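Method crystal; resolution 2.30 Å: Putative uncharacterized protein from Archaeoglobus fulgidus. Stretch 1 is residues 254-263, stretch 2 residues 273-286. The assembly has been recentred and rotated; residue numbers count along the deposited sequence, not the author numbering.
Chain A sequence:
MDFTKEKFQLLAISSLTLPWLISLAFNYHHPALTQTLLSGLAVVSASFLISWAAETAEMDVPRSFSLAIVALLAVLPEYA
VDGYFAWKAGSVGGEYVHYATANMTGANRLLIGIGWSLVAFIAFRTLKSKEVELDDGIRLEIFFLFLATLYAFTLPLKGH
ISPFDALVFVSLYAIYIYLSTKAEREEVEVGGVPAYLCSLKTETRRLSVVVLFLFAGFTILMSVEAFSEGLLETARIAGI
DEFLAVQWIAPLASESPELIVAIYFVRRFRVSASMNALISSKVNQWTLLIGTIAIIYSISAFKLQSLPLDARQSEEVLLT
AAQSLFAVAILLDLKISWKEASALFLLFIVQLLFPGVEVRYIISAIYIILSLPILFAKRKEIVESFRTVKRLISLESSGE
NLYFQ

Stretch 1 254-263: SESPELIVAI
Stretch 2 (273-286) ASMNALISSKVNQW

Two helical segments of one chain pack nearly antiparallel. Their N-to-C directions differ by 160°, and their axes approach to 9.6 Å. Residues 254-263 are helical throughout, with a kink where the N atoms of Pro257 and Glu258 lack a bond to the preceding turn. Pro257 has no amide hydrogen to give. Regular bonding resumes with Leu259 N to Glu255 O at 3.0 Å and runs on to Ile263 N and Leu259 O at 2.9 Å. Phi/psi stay near -62/-42 from Ser256 to Ile263; Glu255 is flatter, at -95/-10. Stretch 2 is helical from 273 to 285, in a helix that begins earlier in the chain. Its phi/psi from Ala273 to Asn284 stay within -56 to -73 and -32 to -53. Its i to i-4 bonds run from Ala277 N to Ala273 O (3.2 Å) through Gln285 N to Ser281 O (3.1 Å); that from Leu278 N to Ser274 O (3.3 Å) is weak. The contact is small, burying 310 Å² over both sides, with three direct hydrogen bonds and one apolar side-chain pair.

Ala273 opens stretch 2 at phi/psi -61/-36 and does not reach the first helix. Ser274 sets the register: its CA lies 5.2 Å from the CA of Ala262. Its CA-to-CB bond points toward the partner, and chi1 is t (-175°). Ser274 OG donates to Ala262 O at 2.9 Å, tying a side chain to the backbone of the other helix. Ser274 OG also lies 3.4 Å from Ala262 CB. The CA-to-CB bond of Ala262 points toward stretch 2.

The CA-to-CB bond of Met275 points away; all three chi angles are m. Asn276 is out of reach. The CA-to-CB bond of Ala277 points toward stretch 1, but its side chain makes no contact. A water links the helices here. The water O donates to Glu258 OE1 at 3.0 Å and weakly to Ala277 O at 3.4 Å.

Leu278 starts sideways, but its end comes nearer. With chi1 m and chi2 t, Leu278 CD2 lies 4.2 Å from Ala262 CB. That is the one apolar side-chain pair of the contact. Leu278 CD2 also sits 3.5 Å from Glu258 OE1. The CA-to-CB bond of Ile279 points away, and Ser280 is out of reach.

The CA-to-CB bond of Ser281 points toward stretch 1, with chi1 t (177°). Ser281 OG donates to Glu258 OE1 at 2.9 Å. Glu258 reaches it extended, with chi1 and chi2 both t and chi3 at -156°. Its OE1 thus accepts from both Ser281 OG and the water.

Lys282 begins sideways and its end leads away; its chi angles are t, p, t, t. Val283 and Asn284 are out of reach.

Gln285 ends the helical run, with phi/psi -72/-19, chi1 m, chi2 t and chi3 74°. Gln285 NE2 donates to Glu255 OE2 at 3.2 Å, with an angle of 157°. Gln285 NE2 also donates to Ser281 OG at 2.8 Å, within its own helix, so the amide joins the two polar sites. Glu255 meets it with chi1 and chi2 both m and chi3 at 132°. Glu255 OE1 and Gln285 OE1 are 2.8 Å apart, but both are modelled as acceptors and form no hydrogen bond. Glu255 OE2 and Glu258 OE2 are likewise 2.8 Å apart without a bond.

Trp286 leaves helical phi/psi at -105/9 and makes no contact with stretch 1.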

# COMPACT_ATOMS: atom_id res chain seq x y z
N SER A 254 4.50 -6.01 -5.04
CA SER A 254 4.67 -4.64 -4.58
C SER A 254 4.44 -4.52 -3.07
O SER A 254 5.06 -3.68 -2.41
CB SER A 254 3.72 -3.69 -5.33
OG SER A 254 3.95 -3.73 -6.73
N GLU A 255 3.55 -5.35 -2.53
CA GLU A 255 3.19 -5.28 -1.12
C GLU A 255 4.00 -6.25 -0.25
O GLU A 255 3.95 -6.18 0.98
CB GLU A 255 1.69 -5.53 -0.93
CG GLU A 255 0.78 -4.62 -1.76
CD GLU A 255 0.71 -3.20 -1.24
OE1 GLU A 255 0.84 -2.26 -2.05
OE2 GLU A 255 0.50 -3.01 -0.01
N SER A 256 4.74 -7.15 -0.89
CA SER A 256 5.58 -8.11 -0.17
C SER A 256 6.68 -7.50 0.72
O SER A 256 6.83 -7.92 1.87
CB SER A 256 6.18 -9.15 -1.12
OG SER A 256 5.18 -10.02 -1.62
N PRO A 257 7.47 -6.55 0.20
CA PRO A 257 8.52 -5.97 1.05
C PRO A 257 7.93 -5.30 2.29
O PRO A 257 8.51 -5.39 3.37
CB PRO A 257 9.17 -4.92 0.15
CG PRO A 257 8.94 -5.42 -1.23
CD PRO A 257 7.57 -6.04 -1.19
N GLU A 258 6.79 -4.65 2.12
CA GLU A 258 6.07 -4.02 3.22
C GLU A 258 5.62 -5.06 4.24
O GLU A 258 5.68 -4.84 5.44
CB GLU A 258 4.86 -3.26 2.68
CG GLU A 258 3.90 -2.78 3.75
CD GLU A 258 2.49 -2.65 3.22
OE1 GLU A 258 1.70 -1.87 3.78
OE2 GLU A 258 2.17 -3.34 2.23
N LEU A 259 5.15 -6.20 3.74
CA LEU A 259 4.69 -7.29 4.60
C LEU A 259 5.84 -7.92 5.38
O LEU A 259 5.71 -8.17 6.57
CB LEU A 259 3.97 -8.36 3.77
CG LEU A 259 2.44 -8.35 3.83
CD1 LEU A 259 1.97 -8.62 5.25
CD2 LEU A 259 1.86 -7.04 3.30
N ILE A 260 6.95 -8.16 4.69
CA ILE A 260 8.13 -8.75 5.32
C ILE A 260 8.66 -7.89 6.48
O ILE A 260 9.02 -8.42 7.53
CB ILE A 260 9.25 -8.97 4.28
CG1 ILE A 260 8.82 -10.04 3.27
CG2 ILE A 260 10.55 -9.39 4.96
CD1 ILE A 260 9.81 -10.24 2.14
N VAL A 261 8.69 -6.58 6.28
CA VAL A 261 9.13 -5.67 7.33
C VAL A 261 8.15 -5.70 8.50
O VAL A 261 8.55 -5.63 9.67
CB VAL A 261 9.32 -4.23 6.81
CG1 VAL A 261 9.53 -3.25 7.96
CG2 VAL A 261 10.49 -4.17 5.83
N ALA A 262 6.86 -5.81 8.18
CA ALA A 262 5.83 -5.91 9.21
C ALA A 262 6.01 -7.17 10.06
O ALA A 262 5.92 -7.12 11.28
CB ALA A 262 4.45 -5.88 8.59
N ILE A 263 6.27 -8.30 9.40
CA ILE A 263 6.49 -9.57 10.11
C ILE A 263 7.73 -9.49 11.00
O ILE A 263 7.73 -10.00 12.12
CB ILE A 263 6.66 -10.76 9.14
CG1 ILE A 263 5.49 -10.83 8.15
CG2 ILE A 263 6.79 -12.06 9.91
CD1 ILE A 263 4.14 -10.70 8.78
N ALA A 273 3.38 -0.71 16.37
CA ALA A 273 4.02 0.06 15.30
C ALA A 273 3.86 -0.65 13.96
O ALA A 273 3.69 -0.00 12.92
CB ALA A 273 5.48 0.29 15.62
N SER A 274 3.91 -1.98 13.98
CA SER A 274 3.75 -2.78 12.77
C SER A 274 2.36 -2.58 12.17
O SER A 274 2.22 -2.41 10.96
CB SER A 274 4.00 -4.25 13.08
OG SER A 274 3.97 -5.03 11.89
N MET A 275 1.34 -2.60 13.02
CA MET A 275 -0.03 -2.39 12.57
C MET A 275 -0.29 -0.93 12.20
O MET A 275 -1.09 -0.65 11.31
CB MET A 275 -1.04 -2.84 13.63
CG MET A 275 -1.04 -4.34 13.91
SD MET A 275 -1.28 -5.36 12.44
CE MET A 275 -2.77 -4.65 11.75
N ASN A 276 0.37 -0.01 12.88
CA ASN A 276 0.28 1.41 12.55
C ASN A 276 0.66 1.67 11.10
O ASN A 276 0.04 2.48 10.41
CB ASN A 276 1.17 2.26 13.46
CG ASN A 276 0.57 2.47 14.83
OD1 ASN A 276 -0.65 2.44 15.00
ND2 ASN A 276 1.43 2.70 15.82
N ALA A 277 1.69 0.96 10.64
CA ALA A 277 2.21 1.13 9.29
C ALA A 277 1.26 0.54 8.26
O ALA A 277 1.01 1.14 7.22
CB ALA A 277 3.60 0.50 9.18
N LEU A 278 0.75 -0.66 8.55
CA LEU A 278 -0.18 -1.33 7.64
C LEU A 278 -1.49 -0.56 7.50
O LEU A 278 -2.08 -0.52 6.42
CB LEU A 278 -0.47 -2.75 8.12
CG LEU A 278 0.68 -3.75 8.09
CD1 LEU A 278 0.16 -5.13 8.42
CD2 LEU A 278 1.38 -3.75 6.73
N ILE A 279 -1.93 0.05 8.59
CA ILE A 279 -3.17 0.83 8.58
C ILE A 279 -2.96 2.15 7.84
O ILE A 279 -3.80 2.56 7.04
CB ILE A 279 -3.69 1.06 10.01
CG1 ILE A 279 -4.15 -0.26 10.62
CG2 ILE A 279 -4.81 2.10 10.01
CD1 ILE A 279 -4.42 -0.21 12.12
N SER A 280 -1.83 2.80 8.10
CA SER A 280 -1.47 4.04 7.42
C SER A 280 -1.19 3.80 5.93
O SER A 280 -1.48 4.66 5.10
CB SER A 280 -0.25 4.69 8.08
OG SER A 280 0.13 5.87 7.38
N SER A 281 -0.63 2.64 5.61
CA SER A 281 -0.39 2.28 4.22
C SER A 281 -1.71 2.10 3.48
O SER A 281 -1.82 2.44 2.30
CB SER A 281 0.44 1.00 4.13
OG SER A 281 0.61 0.60 2.78
N LYS A 282 -2.70 1.56 4.19
CA LYS A 282 -4.05 1.48 3.65
C LYS A 282 -4.57 2.88 3.36
O LYS A 282 -5.21 3.11 2.34
CB LYS A 282 -4.99 0.74 4.60
CG LYS A 282 -6.48 0.90 4.31
CD LYS A 282 -6.88 0.37 2.93
CE LYS A 282 -8.35 0.69 2.65
NZ LYS A 282 -8.79 0.27 1.29
N VAL A 283 -4.28 3.83 4.25
CA VAL A 283 -4.73 5.21 4.07
C VAL A 283 -4.23 5.81 2.75
O VAL A 283 -5.03 6.31 1.96
CB VAL A 283 -4.33 6.12 5.26
CG1 VAL A 283 -4.78 7.56 5.01
CG2 VAL A 283 -4.92 5.59 6.55
N ASN A 284 -2.92 5.77 2.51
CA ASN A 284 -2.39 6.38 1.29
C ASN A 284 -2.83 5.65 0.02
O ASN A 284 -3.11 6.28 -1.01
CB ASN A 284 -0.86 6.57 1.33
CG ASN A 284 -0.08 5.28 1.11
OD1 ASN A 284 -0.02 4.76 0.00
ND2 ASN A 284 0.55 4.79 2.17
N GLN A 285 -2.92 4.33 0.09
CA GLN A 285 -3.34 3.55 -1.07
C GLN A 285 -4.82 3.73 -1.37
O GLN A 285 -5.28 3.47 -2.49
CB GLN A 285 -2.98 2.07 -0.90
CG GLN A 285 -1.47 1.82 -0.93
CD GLN A 285 -1.10 0.36 -0.80
OE1 GLN A 285 -1.26 -0.42 -1.74
NE2 GLN A 285 -0.59 -0.02 0.37
N TRP A 286 -5.57 4.20 -0.38
CA TRP A 286 -7.00 4.40 -0.52
C TRP A 286 -7.32 5.89 -0.66
O TRP A 286 -8.48 6.29 -0.63
CB TRP A 286 -7.74 3.77 0.67
CG TRP A 286 -9.22 3.60 0.51
CD1 TRP A 286 -10.18 3.93 1.43
CD2 TRP A 286 -9.92 3.04 -0.61
NE1 TRP A 286 -11.42 3.62 0.95
CE2 TRP A 286 -11.29 3.07 -0.30
CE3 TRP A 286 -9.52 2.52 -1.85
CZ2 TRP A 286 -12.27 2.61 -1.18
CZ3 TRP A 286 -10.49 2.06 -2.72
CH2 TRP A 286 -11.84 2.10 -2.38
O HOH W 1 3.59 0.03 5.23